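Local coordinates for Non-reducing end beta-L-arabinofuranosidase (Bacteroides thetaiotaomicron, PDB 5MQO), which probably hydrolyses glycosidic bonds in plant pectin as a family GH127 glycoside hydrolase, consistent with an aceric acidase, at residues T39-G49 with L485-T493; T382-W393 with N461-Y472. All coordinates share one frame; numbering follows the deposited sequence.

Interaction 1. Residues T39-G49 with L485-T493; sequences TGIDAVHWTNG and LYGANTLTT
Thr39 and Leu491 meet through methyl groups, CG2 to CD1 at 4.3 Å, where the chain runs onto the edge of an antiparallel beta sheet. Strand 44-46, an edge strand of the seven-stranded sheet, pairs with strand 489-494 and so adds an early piece of chain to the sheet of the middle domain. A type I turn from Gly40 to Ala43 precedes the strand, and Ala43 O then accepts from Thr492 N at 3.0 Å. Val44 opposes Leu491 in a non-hydrogen-bonded pair; CG2 of Val44 lies 3.7 Å from CD1 of Leu491, and Tyr474 packs against both side chains. His45 and Thr490 form the hydrogen-bonded pair, each N-H given to the other's carbonyl, while Thr490 OG1 sits 3.7 Å from His45 CB on the other face. Trp46 returns to the face of Val44. Its indole turns the CE3 edge to Ala488 O, which lies in the ring plane 3.4 Å from CE3, and Trp51 stacks on it. Thr47 N donates to Ala488 O from above the carbonyl plane, almost straight at the hydrogen (170°), and beyond it Asn48 N rests 3.6 Å from Ala488 CB.

Interaction 2. Residues T382-W393 with N461-Y472; sequences TCANIGNMLFNW and NTLRTLCQAQNY
Tyr472 fits into the angle between Met389 and Trp393, and its side chain shows how one aromatic residue can join two consecutive turns of a helix. CB starts beside the benzo end of the indole, 4.1 Å from Trp393 CZ3. Farther out, CD1 comes over the indole face, 3.5 Å from Trp393 CD2, and CE1 follows it toward Trp393 CG. The two rings thus make a T-shaped pair, the tyrosine edge toward the tryptophan face, with planes at 78°. Met389 covers a face of the phenol: its side chain is fully extended, with CG anti to the backbone N (chi1 180°), which carries CE to 3.6 Å from the centroid of the Tyr472 ring, almost exactly on the ring normal. This CH-pi contact is also a Met-aromatic one, SD standing above the face at a distance. At the tip, OH meets Leu390 CD2.

Toward the start of both segments, Ile386 and Thr465 reach toward each other tip to tip, CG2 to OG1 at 3.6 Å; that hydroxyl is held by Asn461 O of its own helix. Asn461 ND2 lies near Cys383 SG but bonds to Tyr302 OH. The axes of 382-393 and 461-466 make 36°, buried within the helical catalytic domain, probably an (alpha/alpha)6 barrel as in its six-hairpin clan. The Cys383-Cys458 disulfide joins the two helices; helices 402-416 and 297-314 pack against 382-399, and helix 50-69 against 458-466.

From the N terminus, strand 44-46 comes first, the helices of the catalytic domain follow in sequence, and 485-493 pairs with 39-49, closing a loop of more than 430 residues. Interaction 2 closes a much shorter loop, from 382-393 to 461-472, that lies wholly within the larger one; the two do not cross. Interaction 2 ties helices together in the core, whereas interaction 1 stitches the catalytic part to the beta-rich middle domain. Their centres are about 17 Å apart, yet they touch: Trp46 and Val44 pack on Gln470, and Leu485 CG lies 3.4 Å from Tyr472 O, where the helical core meets the sheet.

Interaction 1. Residues T39-G49 with L485-T493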
loop_
_atom_site.group_PDB
_atom_site.type_symbol
_atom_site.label_atom_id
_atom_site.label_comp_id
_atom_site.label_asym_id
_atom_site.label_seq_id
_atom_site.Cartn_x
_atom_site.Cartn_y
_atom_site.Cartn_z
ATOM N N THR A 39 6.851 15.136 -3.055
ATOM C CA THR A 39 7.882 15.830 -2.317
ATOM C C THR A 39 9.162 15.021 -2.485
ATOM O O THR A 39 9.119 13.812 -2.732
ATOM C CB THR A 39 7.595 15.903 -0.799
ATOM O OG1 THR A 39 7.812 14.622 -0.179
ATOM C CG2 THR A 39 6.208 16.376 -0.520
ATOM N N GLY A 40 10.294 15.691 -2.310
ATOM C CA GLY A 40 11.610 15.068 -2.400
ATOM C C GLY A 40 11.730 13.962 -1.388
ATOM O O GLY A 40 11.073 13.970 -0.359
ATOM N N ILE A 41 12.561 12.983 -1.705
ATOM C CA ILE A 41 12.721 11.781 -0.883
ATOM C C ILE A 41 13.254 12.113 0.514
ATOM O O ILE A 41 12.998 11.369 1.456
ATOM C CB ILE A 41 13.582 10.720 -1.640
ATOM C CG1 ILE A 41 13.463 9.349 -0.991
ATOM C CG2 ILE A 41 15.043 11.126 -1.746
ATOM C CD1 ILE A 41 13.951 8.233 -1.884
ATOM N N ASP A 42 13.943 13.255 0.623
ATOM C CA ASP A 42 14.533 13.786 1.877
ATOM C C ASP A 42 13.712 14.856 2.652
ATOM O O ASP A 42 14.079 15.245 3.791
ATOM C CB ASP A 42 15.956 14.335 1.597
ATOM C CG ASP A 42 16.001 15.490 0.537
ATOM O OD1 ASP A 42 15.048 15.752 -0.230
ATOM O OD2 ASP A 42 17.057 16.136 0.460
ATOM N N ALA A 43 12.594 15.290 2.068
ATOM C CA ALA A 43 11.817 16.428 2.582
ATOM C C ALA A 43 10.928 16.174 3.794
ATOM O O ALA A 43 10.680 17.101 4.550
ATOM C CB ALA A 43 10.960 16.998 1.468
ATOM N N VAL A 44 10.426 14.953 3.970
ATOM C CA VAL A 44 9.469 14.663 5.035
ATOM C C VAL A 44 10.122 13.692 6.014
ATOM O O VAL A 44 10.628 12.661 5.588
ATOM C CB VAL A 44 8.147 14.084 4.463
ATOM C CG1 VAL A 44 7.128 13.804 5.562
ATOM C CG2 VAL A 44 7.533 15.042 3.440
ATOM N N HIS A 45 10.169 14.045 7.307
ATOM C CA HIS A 45 10.520 13.097 8.391
ATOM C C HIS A 45 9.308 12.909 9.312
ATOM O O HIS A 45 8.750 13.891 9.785
ATOM C CB HIS A 45 11.649 13.589 9.324
ATOM C CG HIS A 45 12.843 14.187 8.648
ATOM N ND1 HIS A 45 13.208 13.911 7.348
ATOM C CD2 HIS A 45 13.804 15.003 9.139
ATOM C CE1 HIS A 45 14.317 14.569 7.053
ATOM N NE2 HIS A 45 14.701 15.230 8.127
ATOM N N TRP A 46 8.943 11.660 9.602
ATOM C CA TRP A 46 8.064 11.367 10.736
ATOM C C TRP A 46 8.776 11.821 12.018
ATOM O O TRP A 46 9.999 11.657 12.140
ATOM C CB TRP A 46 7.751 9.860 10.896
ATOM C CG TRP A 46 7.092 9.207 9.755
ATOM C CD1 TRP A 46 7.538 8.102 9.070
ATOM C CD2 TRP A 46 5.865 9.601 9.128
ATOM N NE1 TRP A 46 6.653 7.785 8.062
ATOM C CE2 TRP A 46 5.619 8.683 8.076
ATOM C CE3 TRP A 46 4.950 10.633 9.355
ATOM C CZ2 TRP A 46 4.503 8.766 7.260
ATOM C CZ3 TRP A 46 3.835 10.726 8.533
ATOM C CH2 TRP A 46 3.618 9.787 7.498
ATOM N N THR A 47 7.978 12.335 12.963
ATOM C CA THR A 47 8.416 12.767 14.277
ATOM C C THR A 47 7.745 11.911 15.367
ATOM O O THR A 47 8.195 10.803 15.604
ATOM C CB THR A 47 8.143 14.278 14.471
ATOM O OG1 THR A 47 6.763 14.552 14.251
ATOM C CG2 THR A 47 8.929 15.096 13.476
ATOM N N ASN A 48 6.669 12.401 15.993
ATOM C CA ASN A 48 6.239 11.938 17.337
ATOM C C ASN A 48 4.883 11.281 17.327
ATOM O O ASN A 48 3.930 11.851 17.853
ATOM C CB ASN A 48 6.143 13.124 18.330
ATOM C CG ASN A 48 7.387 13.982 18.338
ATOM O OD1 ASN A 48 8.496 13.497 18.591
ATOM N ND2 ASN A 48 7.217 15.269 18.037
ATOM N N GLY A 49 4.757 10.093 16.766
ATOM C CA GLY A 49 3.479 9.401 16.899
ATOM C C GLY A 49 3.516 8.015 16.332
ATOM O O GLY A 49 4.547 7.337 16.419
ATOM N N LEU A 485 -1.496 12.043 3.704
ATOM C CA LEU A 485 -1.504 11.094 4.827
ATOM C C LEU A 485 -1.088 11.793 6.079
ATOM O O LEU A 485 0.084 12.118 6.218
ATOM C CB LEU A 485 -0.572 9.897 4.626
ATOM C CG LEU A 485 -0.779 8.939 3.445
ATOM C CD1 LEU A 485 -0.179 7.580 3.793
ATOM C CD2 LEU A 485 -2.231 8.816 3.002
ATOM N N TYR A 486 -2.057 11.964 6.991
ATOM C CA TYR A 486 -1.847 12.612 8.275
ATOM C C TYR A 486 -0.969 11.771 9.199
ATOM O O TYR A 486 -1.044 10.539 9.220
ATOM C CB TYR A 486 -3.199 12.977 8.950
ATOM C CG TYR A 486 -4.077 13.867 8.073
ATOM C CD1 TYR A 486 -3.630 15.129 7.672
ATOM C CD2 TYR A 486 -5.326 13.451 7.627
ATOM C CE1 TYR A 486 -4.385 15.943 6.843
ATOM C CE2 TYR A 486 -6.094 14.271 6.790
ATOM C CZ TYR A 486 -5.608 15.512 6.396
ATOM O OH TYR A 486 -6.311 16.358 5.576
ATOM N N GLY A 487 -0.150 12.466 9.979
ATOM C CA GLY A 487 0.826 11.862 10.894
ATOM C C GLY A 487 1.846 12.930 11.278
ATOM O O GLY A 487 2.163 13.824 10.476
ATOM N N ALA A 488 2.355 12.846 12.504
ATOM C CA ALA A 488 3.255 13.859 13.009
ATOM C C ALA A 488 4.515 13.844 12.168
ATOM O O ALA A 488 5.103 12.779 11.987
ATOM C CB ALA A 488 3.591 13.583 14.452
ATOM N N ASN A 489 4.906 15.015 11.651
ATOM C CA ASN A 489 6.033 15.132 10.746
ATOM C C ASN A 489 6.566 16.566 10.582
ATOM O O ASN A 489 5.868 17.531 10.861
ATOM C CB ASN A 489 5.635 14.589 9.357
ATOM C CG ASN A 489 4.643 15.497 8.620
ATOM O OD1 ASN A 489 4.948 16.648 8.269
ATOM N ND2 ASN A 489 3.470 14.975 8.359
ATOM N N THR A 490 7.803 16.675 10.091
ATOM C CA THR A 490 8.283 17.891 9.432
ATOM C C THR A 490 8.266 17.737 7.905
ATOM O O THR A 490 8.517 16.660 7.380
ATOM C CB THR A 490 9.720 18.247 9.839
ATOM O OG1 THR A 490 10.589 17.170 9.488
ATOM C CG2 THR A 490 9.818 18.526 11.321
ATOM N N LEU A 491 7.971 18.831 7.207
ATOM C CA LEU A 491 8.201 18.958 5.776
ATOM C C LEU A 491 9.010 20.212 5.487
ATOM O O LEU A 491 8.579 21.302 5.863
ATOM C CB LEU A 491 6.876 19.068 5.039
ATOM C CG LEU A 491 6.897 19.580 3.592
ATOM C CD1 LEU A 491 7.755 18.691 2.701
ATOM C CD2 LEU A 491 5.476 19.638 3.078
ATOM N N THR A 492 10.156 20.044 4.812
ATOM C CA THR A 492 10.929 21.149 4.226
ATOM C C THR A 492 11.167 20.884 2.734
ATOM O O THR A 492 11.995 20.058 2.347
ATOM C CB THR A 492 12.268 21.376 4.956
ATOM O OG1 THR A 492 13.139 20.287 4.698
ATOM C CG2 THR A 492 12.071 21.440 6.481
ATOM N N THR A 493 10.391 21.568 1.906
ATOM C CA THR A 493 10.614 21.610 0.466
ATOM C C THR A 493 11.166 22.974 0.092
ATOM O O THR A 493 11.231 23.879 0.921
ATOM C CB THR A 493 9.314 21.384 -0.334
ATOM O OG1 THR A 493 9.627 21.280 -1.728
ATOM C CG2 THR A 493 8.290 22.538 -0.157
#

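Interaction 2. Residues T382-W393 with N461-Y472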
loop_
_atom_site.group_PDB
_atom_site.type_symbol
_atom_site.label_atom_id
_atom_site.label_comp_id
_atom_site.label_asym_id
_atom_site.label_seq_id
_atom_site.Cartn_x
_atom_site.Cartn_y
_atom_site.Cartn_z
ATOM N N THR A 382 0.821 -9.836 0.531
ATOM C CA THR A 382 1.144 -8.467 0.952
ATOM C C THR A 382 1.539 -7.539 -0.208
ATOM O O THR A 382 1.187 -6.363 -0.205
ATOM C CB THR A 382 2.234 -8.444 2.041
ATOM O OG1 THR A 382 1.860 -9.335 3.105
ATOM C CG2 THR A 382 2.432 -7.035 2.595
ATOM N N CYS A 383 2.236 -8.099 -1.194
ATOM C CA CYS A 383 2.731 -7.349 -2.337
ATOM C C CYS A 383 1.607 -6.936 -3.270
ATOM O O CYS A 383 1.739 -5.949 -3.975
ATOM C CB CYS A 383 3.780 -8.163 -3.117
ATOM S SG CYS A 383 5.368 -8.405 -2.261
ATOM N N ALA A 384 0.521 -7.697 -3.299
ATOM C CA ALA A 384 -0.653 -7.347 -4.121
ATOM C C ALA A 384 -1.290 -6.097 -3.546
ATOM O O ALA A 384 -1.823 -5.251 -4.292
ATOM C CB ALA A 384 -1.685 -8.486 -4.144
ATOM N N ASN A 385 -1.229 -6.004 -2.216
ATOM C CA ASN A 385 -1.858 -4.919 -1.483
ATOM C C ASN A 385 -0.983 -3.649 -1.656
ATOM O O ASN A 385 -1.485 -2.565 -1.855
ATOM C CB ASN A 385 -2.036 -5.323 -0.029
ATOM C CG ASN A 385 -2.608 -6.739 0.134
ATOM O OD1 ASN A 385 -3.158 -7.313 -0.801
ATOM N ND2 ASN A 385 -2.456 -7.315 1.330
ATOM N N ILE A 386 0.333 -3.833 -1.657
ATOM C CA ILE A 386 1.297 -2.782 -2.003
ATOM C C ILE A 386 1.089 -2.345 -3.444
ATOM O O ILE A 386 1.301 -1.190 -3.780
ATOM C CB ILE A 386 2.766 -3.272 -1.824
ATOM C CG1 ILE A 386 3.052 -3.531 -0.340
ATOM C CG2 ILE A 386 3.784 -2.281 -2.422
ATOM C CD1 ILE A 386 4.381 -4.191 -0.050
ATOM N N GLY A 387 0.730 -3.294 -4.296
ATOM C CA GLY A 387 0.442 -2.996 -5.685
ATOM C C GLY A 387 -0.751 -2.074 -5.826
ATOM O O GLY A 387 -0.672 -1.065 -6.511
ATOM N N ASN A 388 -1.851 -2.425 -5.168
ATOM C CA ASN A 388 -3.047 -1.586 -5.162
ATOM C C ASN A 388 -2.713 -0.181 -4.604
ATOM O O ASN A 388 -3.241 0.819 -5.091
ATOM C CB ASN A 388 -4.137 -2.238 -4.328
ATOM C CG ASN A 388 -5.509 -1.616 -4.542
ATOM O OD1 ASN A 388 -5.878 -1.173 -5.643
ATOM N ND2 ASN A 388 -6.306 -1.625 -3.483
ATOM N N MET A 389 -1.833 -0.117 -3.608
ATOM C CA MET A 389 -1.418 1.148 -3.020
ATOM C C MET A 389 -0.668 2.043 -4.031
ATOM O O MET A 389 -0.997 3.206 -4.194
ATOM C CB MET A 389 -0.521 0.869 -1.823
ATOM C CG MET A 389 -0.026 2.122 -1.133
ATOM S SD MET A 389 1.171 1.798 0.156
ATOM C CE MET A 389 1.906 3.409 0.260
ATOM N N LEU A 390 0.338 1.467 -4.685
ATOM C CA LEU A 390 1.128 2.135 -5.702
ATOM C C LEU A 390 0.315 2.452 -6.980
ATOM O O LEU A 390 0.540 3.475 -7.600
ATOM C CB LEU A 390 2.333 1.292 -6.059
ATOM C CG LEU A 390 3.405 0.944 -5.024
ATOM C CD1 LEU A 390 4.335 -0.134 -5.600
ATOM C CD2 LEU A 390 4.227 2.139 -4.600
ATOM N N PHE A 391 -0.618 1.584 -7.375
ATOM C CA PHE A 391 -1.589 1.928 -8.435
ATOM C C PHE A 391 -2.329 3.209 -8.031
ATOM O O PHE A 391 -2.345 4.194 -8.775
ATOM C CB PHE A 391 -2.561 0.761 -8.704
ATOM C CG PHE A 391 -3.660 1.045 -9.730
ATOM C CD1 PHE A 391 -3.443 1.832 -10.868
ATOM C CD2 PHE A 391 -4.916 0.460 -9.581
ATOM C CE1 PHE A 391 -4.456 2.063 -11.806
ATOM C CE2 PHE A 391 -5.936 0.691 -10.523
ATOM C CZ PHE A 391 -5.703 1.509 -11.631
ATOM N N ASN A 392 -2.866 3.229 -6.818
ATOM C CA ASN A 392 -3.691 4.357 -6.425
ATOM C C ASN A 392 -2.888 5.654 -6.284
ATOM O O ASN A 392 -3.414 6.757 -6.472
ATOM C CB ASN A 392 -4.456 4.050 -5.144
ATOM C CG ASN A 392 -5.722 3.303 -5.414
ATOM O OD1 ASN A 392 -6.789 3.887 -5.549
ATOM N ND2 ASN A 392 -5.606 1.998 -5.534
ATOM N N TRP A 393 -1.619 5.509 -5.938
ATOM C CA TRP A 393 -0.771 6.653 -5.801
ATOM C C TRP A 393 -0.532 7.297 -7.162
ATOM O O TRP A 393 -0.604 8.494 -7.258
ATOM C CB TRP A 393 0.529 6.298 -5.114
ATOM C CG TRP A 393 1.372 7.500 -4.907
ATOM C CD1 TRP A 393 2.430 7.899 -5.676
ATOM C CD2 TRP A 393 1.206 8.496 -3.901
ATOM N NE1 TRP A 393 2.945 9.070 -5.190
ATOM C CE2 TRP A 393 2.215 9.454 -4.093
ATOM C CE3 TRP A 393 0.310 8.666 -2.841
ATOM C CZ2 TRP A 393 2.351 10.561 -3.278
ATOM C CZ3 TRP A 393 0.455 9.773 -2.011
ATOM C CH2 TRP A 393 1.463 10.709 -2.250
ATOM N N ASN A 461 10.147 -6.323 -0.160
ATOM C CA ASN A 461 9.268 -5.313 -0.717
ATOM C C ASN A 461 8.417 -4.711 0.409
ATOM O O ASN A 461 8.205 -3.480 0.457
ATOM C CB ASN A 461 8.418 -5.900 -1.876
ATOM C CG ASN A 461 7.546 -4.854 -2.571
ATOM O OD1 ASN A 461 7.739 -3.658 -2.401
ATOM N ND2 ASN A 461 6.565 -5.306 -3.336
ATOM N N THR A 462 7.948 -5.545 1.334
ATOM C CA THR A 462 7.153 -5.020 2.443
ATOM C C THR A 462 7.950 -3.989 3.242
ATOM O O THR A 462 7.471 -2.881 3.452
ATOM C CB THR A 462 6.632 -6.152 3.330
ATOM O OG1 THR A 462 5.775 -6.963 2.530
ATOM C CG2 THR A 462 5.852 -5.638 4.498
ATOM N N LEU A 463 9.170 -4.351 3.643
ATOM C CA LEU A 463 10.014 -3.499 4.480
ATOM C C LEU A 463 10.446 -2.204 3.765
ATOM O O LEU A 463 10.334 -1.120 4.321
ATOM C CB LEU A 463 11.242 -4.276 4.991
ATOM C CG LEU A 463 12.219 -3.511 5.919
ATOM C CD1 LEU A 463 11.522 -2.855 7.100
ATOM C CD2 LEU A 463 13.350 -4.407 6.421
ATOM N N ARG A 464 10.910 -2.294 2.539
ATOM C CA ARG A 464 11.254 -1.070 1.832
ATOM C C ARG A 464 10.043 -0.161 1.629
ATOM O O ARG A 464 10.179 1.057 1.646
ATOM C CB ARG A 464 11.957 -1.362 0.504
ATOM C CG ARG A 464 11.058 -1.816 -0.617
ATOM C CD ARG A 464 10.528 -0.671 -1.487
ATOM N NE ARG A 464 11.052 -0.783 -2.838
ATOM C CZ ARG A 464 10.708 -1.729 -3.719
ATOM N NH1 ARG A 464 9.806 -2.655 -3.430
ATOM N NH2 ARG A 464 11.281 -1.747 -4.918
ATOM N N THR A 465 8.862 -0.744 1.449
ATOM C CA THR A 465 7.675 0.076 1.251
ATOM C C THR A 465 7.376 0.806 2.553
ATOM O O THR A 465 7.274 2.041 2.571
ATOM C CB THR A 465 6.472 -0.742 0.768
ATOM O OG1 THR A 465 6.647 -1.062 -0.617
ATOM C CG2 THR A 465 5.199 0.051 0.900
ATOM N N LEU A 466 7.295 0.051 3.641
ATOM C CA LEU A 466 7.070 0.652 4.951
ATOM C C LEU A 466 8.162 1.654 5.320
ATOM O O LEU A 466 7.838 2.687 5.872
ATOM C CB LEU A 466 6.896 -0.397 6.048
ATOM C CG LEU A 466 5.661 -1.287 5.890
ATOM C CD1 LEU A 466 5.825 -2.578 6.669
ATOM C CD2 LEU A 466 4.415 -0.560 6.334
ATOM N N CYS A 467 9.428 1.379 4.980
ATOM C CA CYS A 467 10.527 2.359 5.168
ATOM C C CYS A 467 10.364 3.669 4.363
ATOM O O CYS A 467 11.122 4.608 4.573
ATOM C CB CYS A 467 11.896 1.749 4.817
ATOM S SG CYS A 467 12.562 0.571 6.013
ATOM N N GLN A 468 9.405 3.719 3.438
ATOM C CA GLN A 468 9.162 4.877 2.586
ATOM C C GLN A 468 7.857 5.583 2.839
ATOM O O GLN A 468 7.558 6.542 2.139
ATOM C CB GLN A 468 9.142 4.411 1.150
ATOM C CG GLN A 468 10.490 3.953 0.628
ATOM C CD GLN A 468 10.346 3.179 -0.652
ATOM O OE1 GLN A 468 9.241 2.713 -0.986
ATOM N NE2 GLN A 468 11.444 3.019 -1.378
ATOM N N ALA A 469 7.067 5.128 3.814
ATOM C CA ALA A 469 5.736 5.700 4.108
ATOM C C ALA A 469 5.719 7.222 4.062
ATOM O O ALA A 469 4.843 7.803 3.456
ATOM C CB ALA A 469 5.262 5.230 5.459
ATOM N N GLN A 470 6.704 7.864 4.691
ATOM C CA GLN A 470 6.827 9.354 4.686
ATOM C C GLN A 470 6.747 10.017 3.321
ATOM O O GLN A 470 6.322 11.173 3.243
ATOM C CB GLN A 470 8.090 9.862 5.396
ATOM C CG GLN A 470 9.419 9.416 4.781
ATOM C CD GLN A 470 9.807 8.021 5.192
ATOM O OE1 GLN A 470 9.155 7.414 6.057
ATOM N NE2 GLN A 470 10.851 7.487 4.574
ATOM N N ASN A 471 7.148 9.288 2.270
ATOM C CA ASN A 471 7.096 9.777 0.896
ATOM C C ASN A 471 5.707 9.800 0.313
ATOM O O ASN A 471 5.564 10.202 -0.837
ATOM C CB ASN A 471 7.975 8.935 -0.009
ATOM C CG ASN A 471 9.429 9.177 0.229
ATOM O OD1 ASN A 471 10.007 10.127 -0.322
ATOM N ND2 ASN A 471 10.041 8.335 1.036
ATOM N N TYR A 472 4.701 9.376 1.092
ATOM C CA TYR A 472 3.280 9.451 0.727
ATOM C C TYR A 472 2.448 10.531 1.505
ATOM O O TYR A 472 1.232 10.668 1.300
ATOM C CB TYR A 472 2.671 8.033 0.903
ATOM C CG TYR A 472 3.329 7.016 -0.025
ATOM C CD1 TYR A 472 2.869 6.861 -1.323
ATOM C CD2 TYR A 472 4.455 6.284 0.370
ATOM C CE1 TYR A 472 3.499 6.006 -2.204
ATOM C CE2 TYR A 472 5.097 5.413 -0.510
ATOM C CZ TYR A 472 4.610 5.269 -1.801
ATOM O OH TYR A 472 5.183 4.393 -2.697
#